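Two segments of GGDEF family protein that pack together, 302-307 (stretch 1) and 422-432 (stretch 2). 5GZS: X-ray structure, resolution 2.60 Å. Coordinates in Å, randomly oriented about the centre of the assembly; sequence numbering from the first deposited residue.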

# COMPACT_ATOMS: atom_id res chain seq x y z
N ALA A 302 10.06 23.15 -14.49
CA ALA A 302 8.81 23.02 -15.23
C ALA A 302 7.63 22.93 -14.26
O ALA A 302 7.81 22.70 -13.07
N TYR A 303 6.43 23.15 -14.78
CA TYR A 303 5.21 22.97 -14.02
C TYR A 303 4.77 21.53 -14.20
O TYR A 303 4.97 20.97 -15.28
N PHE A 304 4.15 20.94 -13.18
CA PHE A 304 3.86 19.50 -13.21
C PHE A 304 2.41 19.15 -12.92
O PHE A 304 1.84 19.63 -11.96
N SER A 305 1.82 18.29 -13.75
CA SER A 305 0.51 17.73 -13.43
C SER A 305 0.70 16.84 -12.23
O SER A 305 1.84 16.51 -11.92
N GLU A 306 -0.40 16.42 -11.60
CA GLU A 306 -0.36 15.37 -10.58
C GLU A 306 0.19 14.13 -11.22
O GLU A 306 0.16 14.02 -12.45
N SER A 307 0.70 13.19 -10.42
CA SER A 307 1.27 11.94 -10.95
C SER A 307 0.21 11.09 -11.64
O SER A 307 -0.96 11.24 -11.34
N LEU A 422 0.87 30.10 -20.02
CA LEU A 422 0.08 29.01 -20.57
C LEU A 422 0.29 27.69 -19.80
O LEU A 422 -0.67 27.00 -19.47
N GLY A 423 1.54 27.35 -19.50
CA GLY A 423 1.83 26.10 -18.82
C GLY A 423 1.31 26.10 -17.39
O GLY A 423 0.84 25.08 -16.88
N ALA A 424 1.39 27.27 -16.74
CA ALA A 424 0.81 27.46 -15.42
C ALA A 424 -0.70 27.19 -15.41
O ALA A 424 -1.25 26.74 -14.41
N THR A 425 -1.38 27.46 -16.52
CA THR A 425 -2.81 27.25 -16.58
C THR A 425 -3.07 25.82 -17.01
O THR A 425 -4.00 25.18 -16.54
N LEU A 426 -2.22 25.31 -17.90
CA LEU A 426 -2.46 23.96 -18.41
C LEU A 426 -2.35 22.92 -17.30
O LEU A 426 -3.23 22.09 -17.15
N ALA A 427 -1.27 22.98 -16.52
CA ALA A 427 -0.93 21.90 -15.59
C ALA A 427 -2.06 21.52 -14.61
O ALA A 427 -2.37 20.34 -14.49
N PRO A 428 -2.70 22.50 -13.92
CA PRO A 428 -3.83 22.13 -13.04
C PRO A 428 -5.00 21.54 -13.80
O PRO A 428 -5.65 20.63 -13.29
N LEU A 429 -5.26 22.06 -14.99
CA LEU A 429 -6.31 21.52 -15.85
C LEU A 429 -5.99 20.08 -16.22
O LEU A 429 -6.87 19.21 -16.15
N PHE A 430 -4.74 19.81 -16.58
CA PHE A 430 -4.38 18.45 -16.96
C PHE A 430 -4.51 17.51 -15.74
O PHE A 430 -4.88 16.36 -15.90
N SER A 431 -4.25 18.01 -14.54
CA SER A 431 -4.48 17.18 -13.36
C SER A 431 -5.93 16.65 -13.30
O SER A 431 -6.16 15.44 -13.12
N ARG A 432 -6.91 17.54 -13.48
CA ARG A 432 -8.30 17.11 -13.51
C ARG A 432 -8.58 16.13 -14.63
O ARG A 432 -9.21 15.11 -14.41

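Y303, S431 and A427 cover the most surface in this small contact, which buries 322 Å² in all. Y303 points toward the helix of stretch 2, with chi1 in the m well. Its ring lies obliquely against the helix backbone at G423 and A424. Y303 CD2 is 3.3 Å from A424 N and 3.6 Å from G423 C. G423 has no side chain; an ideal CB there would point toward stretch 1 and lie 3.8 Å from Y303 CD2, about a contact distance. Y303 CE2 also packs on A424 CB at 3.4 Å.

One turn on, A427 points toward stretch 1. Its methyl meets the base of the tyrosine, with A427 CB 4.1 Å from Y303 CB. The backbones are close here: the CA atoms of S305 and A427 are 4.9 Å apart.

S431 makes the polar link. It points toward stretch 1 in rotamer m. E306 N donates a hydrogen bond to S431 OG at 3.0 Å, nearly straight at 162°. S431 OG in turn donates to A427 O within the helix, at 3.3 Å. S431 OG also lies 3.6 Å from S305 CA.

S305 points sideways, rotamer p, and its OG donates to E306 O at 2.7 Å. F304 points away from the helix. F430 starts toward stretch 1, but its ring leads away.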

# COMPACT_ATOMS: atom_id res chain seq x y z
CB ALA A 302 8.85 21.81 -16.13
CB TYR A 303 4.12 23.92 -14.51
CG TYR A 303 4.35 25.39 -14.22
CD1 TYR A 303 4.77 25.82 -12.97
CD2 TYR A 303 4.14 26.35 -15.19
CE1 TYR A 303 4.95 27.17 -12.70
CE2 TYR A 303 4.32 27.69 -14.94
CZ TYR A 303 4.72 28.10 -13.69
OH TYR A 303 4.91 29.45 -13.43
CB PHE A 304 4.75 18.77 -12.19
CG PHE A 304 6.22 18.85 -12.48
CD1 PHE A 304 6.81 17.96 -13.35
CD2 PHE A 304 7.01 19.81 -11.87
CE1 PHE A 304 8.16 18.03 -13.62
CE2 PHE A 304 8.38 19.89 -12.13
CZ PHE A 304 8.95 19.00 -13.01
CB SER A 305 -0.06 16.90 -14.57
OG SER A 305 0.57 15.61 -14.56
CB GLU A 306 -1.76 15.09 -10.01
CG GLU A 306 -2.30 16.17 -9.06
CD GLU A 306 -3.72 15.86 -8.59
OE1 GLU A 306 -4.19 14.74 -8.88
OE2 GLU A 306 -4.35 16.74 -7.96
CB SER A 307 1.93 11.12 -9.84
OG SER A 307 2.64 11.97 -8.96
CB LEU A 422 0.41 28.81 -22.05
CG LEU A 422 -0.41 27.69 -22.70
CD1 LEU A 422 -1.91 27.92 -22.51
CD2 LEU A 422 -0.04 27.56 -24.15
CB ALA A 424 1.09 28.86 -14.93
CB THR A 425 -3.50 28.25 -17.56
OG1 THR A 425 -3.55 29.55 -16.96
CG2 THR A 425 -4.92 27.82 -17.87
CB LEU A 426 -1.49 23.63 -19.55
CG LEU A 426 -1.88 24.30 -20.87
CD1 LEU A 426 -0.86 23.98 -21.98
CD2 LEU A 426 -3.34 23.98 -21.28
CB ALA A 427 0.37 22.27 -14.81
CB PRO A 428 -4.26 23.45 -12.41
CG PRO A 428 -3.06 24.31 -12.48
CD PRO A 428 -2.36 23.93 -13.77
CB LEU A 429 -6.47 22.37 -17.10
CG LEU A 429 -7.03 23.75 -16.77
CD1 LEU A 429 -6.88 24.72 -17.94
CD2 LEU A 429 -8.49 23.61 -16.32
CB PHE A 430 -2.96 18.39 -17.57
CG PHE A 430 -2.95 18.54 -19.09
CD1 PHE A 430 -2.98 19.79 -19.70
CD2 PHE A 430 -2.95 17.43 -19.90
CE1 PHE A 430 -2.99 19.92 -21.09
CE2 PHE A 430 -2.95 17.54 -21.30
CZ PHE A 430 -2.97 18.79 -21.89
CB SER A 431 -4.14 17.95 -12.10
OG SER A 431 -2.75 18.22 -12.05
CB ARG A 432 -9.23 18.30 -13.63
CG ARG A 432 -9.15 19.24 -12.44
CD ARG A 432 -10.01 20.47 -12.67
NE ARG A 432 -11.42 20.15 -12.85
CZ ARG A 432 -12.36 21.07 -12.99
NH1 ARG A 432 -12.03 22.35 -12.97
NH2 ARG A 432 -13.63 20.72 -13.16